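Local structure of probable glutathione S-transferase (Pseudomonas aeruginosa, 6JWK) at residues Arg150-Phe154 with Glu189-Cys194; Glu95-Leu99 with Ala141-Leu146. The protein probably catalyses the glutathione-dependent cis-trans isomerisation of maleylpyruvate, as a zeta-class member of the glutathione S-transferase superfamily. All coordinates share one frame; numbering follows the deposited sequence.

Contact 1. Residues Arg150-Phe154 with Glu189-Cys194; sequences RRGAF and ELEGRC
Arg193 reaches from helix 185-195 to the loop after helix 124-149 and donates from NH1 to Ala153 O (2.8 Å, N-H...O 144°). The carbonyl oxygen lies in the guanidinium plane, and NH1 approaches it on a lone pair. An extended chain from CG to NE carries the Arg193 group this far. The same oxygen accepts a second bond from Arg150 NH2 (2.9 Å), which comes from above the carbonyl plane, while Arg150 NE binds Gly152 O; the bend at chi3 (-58°) turns the Arg150 guanidinium back over its own loop. The shared oxygen brings two donors, Arg150 NH2 and Arg193 NH1, within 3.3 Å; nearby Glu189 probably eases their repulsion. Its OE1 forms a salt bridge with Arg193 NH2 (3.3 Å) by charge alone, well out of the guanidinium plane, and a water links it to Arg150 NH1. Next to these polar groups Phe154 lies against the helix. Its CD1 touches Leu190 CD1 (3.9 Å), CE1 approaches Arg193 CB, and Cys194 SG sits at the ring edge, 5.1 Å from the centroid. Ala153 and Phe154 both face Gly157: a classic beta bulge outside any regular strand, bonded by Arg193 to the helical GST C-terminal domain's helix 185-195.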
loop_
_atom_site.group_PDB
_atom_site.type_symbol
_atom_site.label_atom_id
_atom_site.label_comp_id
_atom_site.label_asym_id
_atom_site.label_seq_id
_atom_site.Cartn_x
_atom_site.Cartn_y
_atom_site.Cartn_z
ATOM N N ARG B 150 10.703 10.576 -12.852
ATOM C CA ARG B 150 11.748 11.000 -11.895
ATOM C C ARG B 150 12.031 12.499 -12.036
ATOM O O ARG B 150 11.903 13.054 -13.149
ATOM C CB ARG B 150 13.046 10.224 -12.062
ATOM C CG ARG B 150 13.860 10.630 -13.290
ATOM C CD ARG B 150 14.888 9.577 -13.596
ATOM N NE ARG B 150 15.789 9.341 -12.478
ATOM C CZ ARG B 150 16.601 8.293 -12.381
ATOM N NH1 ARG B 150 16.626 7.349 -13.294
ATOM N NH2 ARG B 150 17.381 8.177 -11.343
ATOM N N ARG B 151 12.404 13.145 -10.951
ATOM C CA ARG B 151 12.721 14.591 -10.980
ATOM C C ARG B 151 14.231 14.810 -11.038
ATOM O O ARG B 151 14.634 15.936 -11.311
ATOM C CB ARG B 151 12.066 15.296 -9.798
ATOM C CG ARG B 151 10.544 15.200 -9.815
ATOM C CD ARG B 151 9.980 16.144 -10.873
ATOM N NE ARG B 151 8.747 15.664 -11.472
ATOM C CZ ARG B 151 8.106 16.291 -12.445
ATOM N NH1 ARG B 151 8.619 17.425 -12.917
ATOM N NH2 ARG B 151 6.995 15.758 -12.959
ATOM N N GLY B 152 15.038 13.799 -10.728
ATOM C CA GLY B 152 16.490 13.978 -10.529
ATOM C C GLY B 152 17.232 12.660 -10.439
ATOM O O GLY B 152 16.755 11.646 -11.006
ATOM N N ALA B 153 18.414 12.734 -9.841
ATOM C CA ALA B 153 19.342 11.607 -9.601
ATOM C C ALA B 153 18.540 10.571 -8.836
ATOM O O ALA B 153 18.704 9.391 -9.102
ATOM C CB ALA B 153 20.543 12.048 -8.806
ATOM N N PHE B 154 17.699 11.052 -7.929
ATOM C CA PHE B 154 16.691 10.214 -7.224
ATOM C C PHE B 154 15.315 10.559 -7.786
ATOM O O PHE B 154 15.161 11.573 -8.490
ATOM C CB PHE B 154 16.774 10.413 -5.710
ATOM C CG PHE B 154 18.154 10.194 -5.145
ATOM C CD1 PHE B 154 18.565 8.922 -4.771
ATOM C CD2 PHE B 154 19.090 11.236 -5.138
ATOM C CE1 PHE B 154 19.843 8.715 -4.288
ATOM C CE2 PHE B 154 20.354 11.035 -4.618
ATOM C CZ PHE B 154 20.728 9.776 -4.198
ATOM N N GLU B 189 20.622 1.255 -11.490
ATOM C CA GLU B 189 21.456 2.457 -11.353
ATOM C C GLU B 189 20.986 3.241 -10.115
ATOM O O GLU B 189 21.842 3.745 -9.342
ATOM C CB GLU B 189 21.379 3.267 -12.646
ATOM C CG GLU B 189 22.046 4.617 -12.546
ATOM C CD GLU B 189 21.799 5.462 -13.776
ATOM O OE1 GLU B 189 20.615 5.863 -14.019
ATOM O OE2 GLU B 189 22.767 5.661 -14.512
ATOM N N LEU B 190 19.669 3.375 -9.919
ATOM C CA LEU B 190 19.171 4.150 -8.758
ATOM C C LEU B 190 19.593 3.418 -7.490
ATOM O O LEU B 190 20.002 4.055 -6.527
ATOM C CB LEU B 190 17.657 4.275 -8.871
ATOM C CG LEU B 190 16.929 4.944 -7.714
ATOM C CD1 LEU B 190 17.508 6.318 -7.445
ATOM C CD2 LEU B 190 15.420 4.995 -7.999
ATOM N N GLU B 191 19.454 2.103 -7.500
ATOM C CA GLU B 191 19.851 1.292 -6.340
ATOM C C GLU B 191 21.317 1.574 -6.008
ATOM O O GLU B 191 21.607 1.779 -4.827
ATOM C CB GLU B 191 19.590 -0.173 -6.627
ATOM C CG GLU B 191 20.015 -1.073 -5.490
ATOM C CD GLU B 191 20.010 -2.556 -5.850
ATOM O OE1 GLU B 191 20.154 -2.842 -7.027
ATOM O OE2 GLU B 191 19.823 -3.435 -4.928
ATOM N N GLY B 192 22.204 1.576 -7.008
ATOM C CA GLY B 192 23.647 1.843 -6.816
ATOM C C GLY B 192 23.871 3.229 -6.246
ATOM O O GLY B 192 24.661 3.358 -5.292
ATOM N N ARG B 193 23.137 4.247 -6.710
ATOM C CA ARG B 193 23.294 5.593 -6.124
ATOM C C ARG B 193 22.917 5.584 -4.645
ATOM O O ARG B 193 23.553 6.300 -3.868
ATOM C CB ARG B 193 22.434 6.671 -6.777
ATOM C CG ARG B 193 22.867 6.975 -8.185
ATOM C CD ARG B 193 22.187 8.184 -8.789
ATOM N NE ARG B 193 22.574 8.022 -10.176
ATOM C CZ ARG B 193 21.821 8.320 -11.210
ATOM N NH1 ARG B 193 20.591 8.769 -11.035
ATOM N NH2 ARG B 193 22.311 8.181 -12.428
ATOM N N CYS B 194 21.846 4.911 -4.283
ATOM C CA CYS B 194 21.429 4.804 -2.850
ATOM C C CYS B 194 22.477 4.070 -1.994
ATOM O O CYS B 194 22.852 4.585 -0.919
ATOM C CB CYS B 194 20.100 4.067 -2.795
ATOM S SG CYS B 194 18.745 5.027 -3.523
HETATM O O HOH W 1 18.458 5.367 -12.558
#

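Contact 2. Residues Glu95-Leu99 with Ala141-Leu146; sequences ELALL and AAETLL
Leu99 and Leu96, one turn apart on helix 87-103, push their methyl ends against the backbone of helix 124-149 at Ala142. CD2 of Leu99 abuts Ala142 N (3.6 Å) and meets Ala141 CB at 3.9 Å, so the methyl rests in the shallow hollow that two successive alanines provide. Leu96 CD1 fills the neighbouring dip, touching both CA and CB of Ala142 at 3.7 Å. Both leucines hold CG anti to the backbone N (chi1 -177° in Leu96 and 174° in Leu99), which sends the branches outward to the facing helix. The small side chains at 141 and 142 let these bumps reach the main chain although the axes of the short segments stay 10.1 Å apart. At 167° the segments run nearly antiparallel, a pair within the helical bundle of the GST C-terminal domain. The return bump is Leu145: its CD1 enters the hollow bordered by Glu95, Leu96 and Leu99, with Leu99 CD2 at 3.8 Å and the aliphatic CG of Glu95 at 3.9 Å. Glu95 crosses Leu145 at about a right angle, and its bent chain takes the carboxylate on to the second subunit, where OE2 accepts a hydrogen bond from the backbone N of Ser64. Gln65 of that subunit also packs on Leu99, which places this flank of the contact at the dimer interface. On another flank, Val163 of helix 162-176 and Phe155 lie against Leu96, and Leu146 leans on Leu187 of helix 185-195.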
loop_
_atom_site.group_PDB
_atom_site.type_symbol
_atom_site.label_atom_id
_atom_site.label_comp_id
_atom_site.label_asym_id
_atom_site.label_seq_id
_atom_site.Cartn_x
_atom_site.Cartn_y
_atom_site.Cartn_z
ATOM N N GLU B 95 2.787 6.914 -6.380
ATOM C CA GLU B 95 2.382 5.905 -7.400
ATOM C C GLU B 95 3.464 4.823 -7.434
ATOM O O GLU B 95 3.107 3.603 -7.484
ATOM C CB GLU B 95 2.078 6.505 -8.777
ATOM C CG GLU B 95 1.886 5.411 -9.852
ATOM C CD GLU B 95 0.789 5.482 -10.917
ATOM O OE1 GLU B 95 0.855 6.434 -11.678
ATOM O OE2 GLU B 95 -0.053 4.481 -11.089
ATOM N N LEU B 96 4.740 5.225 -7.503
ATOM C CA LEU B 96 5.845 4.243 -7.587
ATOM C C LEU B 96 6.000 3.517 -6.252
ATOM O O LEU B 96 6.191 2.309 -6.262
ATOM C CB LEU B 96 7.117 4.970 -8.023
ATOM C CG LEU B 96 8.337 4.085 -8.225
ATOM C CD1 LEU B 96 8.036 2.870 -9.060
ATOM C CD2 LEU B 96 9.429 4.916 -8.869
ATOM N N ALA B 97 5.963 4.229 -5.141
ATOM C CA ALA B 97 6.094 3.601 -3.797
ATOM C C ALA B 97 4.985 2.556 -3.577
ATOM O O ALA B 97 5.296 1.476 -3.049
ATOM C CB ALA B 97 6.109 4.656 -2.708
ATOM N N LEU B 98 3.750 2.864 -3.974
ATOM C CA LEU B 98 2.551 2.018 -3.749
ATOM C C LEU B 98 2.576 0.880 -4.743
ATOM O O LEU B 98 2.154 -0.209 -4.351
ATOM C CB LEU B 98 1.263 2.837 -3.871
ATOM C CG LEU B 98 1.094 3.793 -2.704
ATOM C CD1 LEU B 98 0.118 4.887 -3.096
ATOM C CD2 LEU B 98 0.628 3.046 -1.452
ATOM N N LEU B 99 3.162 1.072 -5.919
ATOM C CA LEU B 99 3.367 -0.082 -6.832
ATOM C C LEU B 99 4.175 -1.175 -6.138
ATOM O O LEU B 99 3.799 -2.369 -6.206
ATOM C CB LEU B 99 4.052 0.398 -8.107
ATOM C CG LEU B 99 4.476 -0.665 -9.108
ATOM C CD1 LEU B 99 3.266 -1.403 -9.697
ATOM C CD2 LEU B 99 5.223 0.044 -10.228
ATOM N N ALA B 141 7.004 -2.280 -14.640
ATOM C CA ALA B 141 6.170 -1.065 -14.503
ATOM C C ALA B 141 6.976 -0.021 -13.725
ATOM O O ALA B 141 6.921 1.139 -14.108
ATOM C CB ALA B 141 4.830 -1.400 -13.834
ATOM N N ALA B 142 7.751 -0.435 -12.718
ATOM C CA ALA B 142 8.548 0.475 -11.845
ATOM C C ALA B 142 9.636 1.160 -12.689
ATOM O O ALA B 142 9.811 2.347 -12.574
ATOM C CB ALA B 142 9.162 -0.299 -10.693
ATOM N N GLU B 143 10.304 0.396 -13.542
ATOM C CA GLU B 143 11.379 0.900 -14.466
ATOM C C GLU B 143 10.746 2.011 -15.306
ATOM O O GLU B 143 11.326 3.084 -15.404
ATOM C CB GLU B 143 11.918 -0.281 -15.289
ATOM C CG GLU B 143 12.919 0.093 -16.375
ATOM C CD GLU B 143 14.349 0.284 -15.887
ATOM O OE1 GLU B 143 14.572 0.092 -14.639
ATOM O OE2 GLU B 143 15.250 0.652 -16.727
ATOM N N THR B 144 9.561 1.790 -15.876
ATOM C CA THR B 144 8.863 2.792 -16.732
ATOM C C THR B 144 8.491 4.032 -15.916
ATOM O O THR B 144 8.748 5.177 -16.397
ATOM C CB THR B 144 7.628 2.167 -17.417
ATOM O OG1 THR B 144 8.180 1.172 -18.255
ATOM C CG2 THR B 144 6.821 3.132 -18.251
ATOM N N LEU B 145 7.961 3.866 -14.697
ATOM C CA LEU B 145 7.577 5.068 -13.908
ATOM C C LEU B 145 8.844 5.871 -13.587
ATOM O O LEU B 145 8.766 7.079 -13.538
ATOM C CB LEU B 145 6.831 4.666 -12.620
ATOM C CG LEU B 145 5.469 4.012 -12.848
ATOM C CD1 LEU B 145 4.888 3.633 -11.505
ATOM C CD2 LEU B 145 4.475 4.876 -13.627
ATOM N N LEU B 146 9.931 5.200 -13.220
ATOM C CA LEU B 146 11.202 5.887 -12.877
ATOM C C LEU B 146 11.663 6.677 -14.104
ATOM O O LEU B 146 11.913 7.874 -13.954
ATOM C CB LEU B 146 12.259 4.875 -12.421
ATOM C CG LEU B 146 13.632 5.455 -12.111
ATOM C CD1 LEU B 146 13.550 6.480 -10.992
ATOM C CD2 LEU B 146 14.612 4.343 -11.771
#

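From the N terminus, the chain first builds the thioredoxin-like domain and then enters helix 87-103. Contact 2 closes the first loop, bringing helix 124-149 back beside helix 87-103 after an almost wholly helical excursion of 41 residues. A few residues later, where helix 124-149 has ended, contact 1 opens; it closes after helix 162-176, when helix 185-195 returns to the loop at 150-154. The two contacts are therefore in series, neither nested nor crossed. Their centres lie about 13 Å apart, and they meet directly where Leu190 CD2 packs on Leu146 CD1 at 3.8 Å. Helix 124-149 thus touches helix 87-103 through contact 2 and helix 185-195 through Leu146.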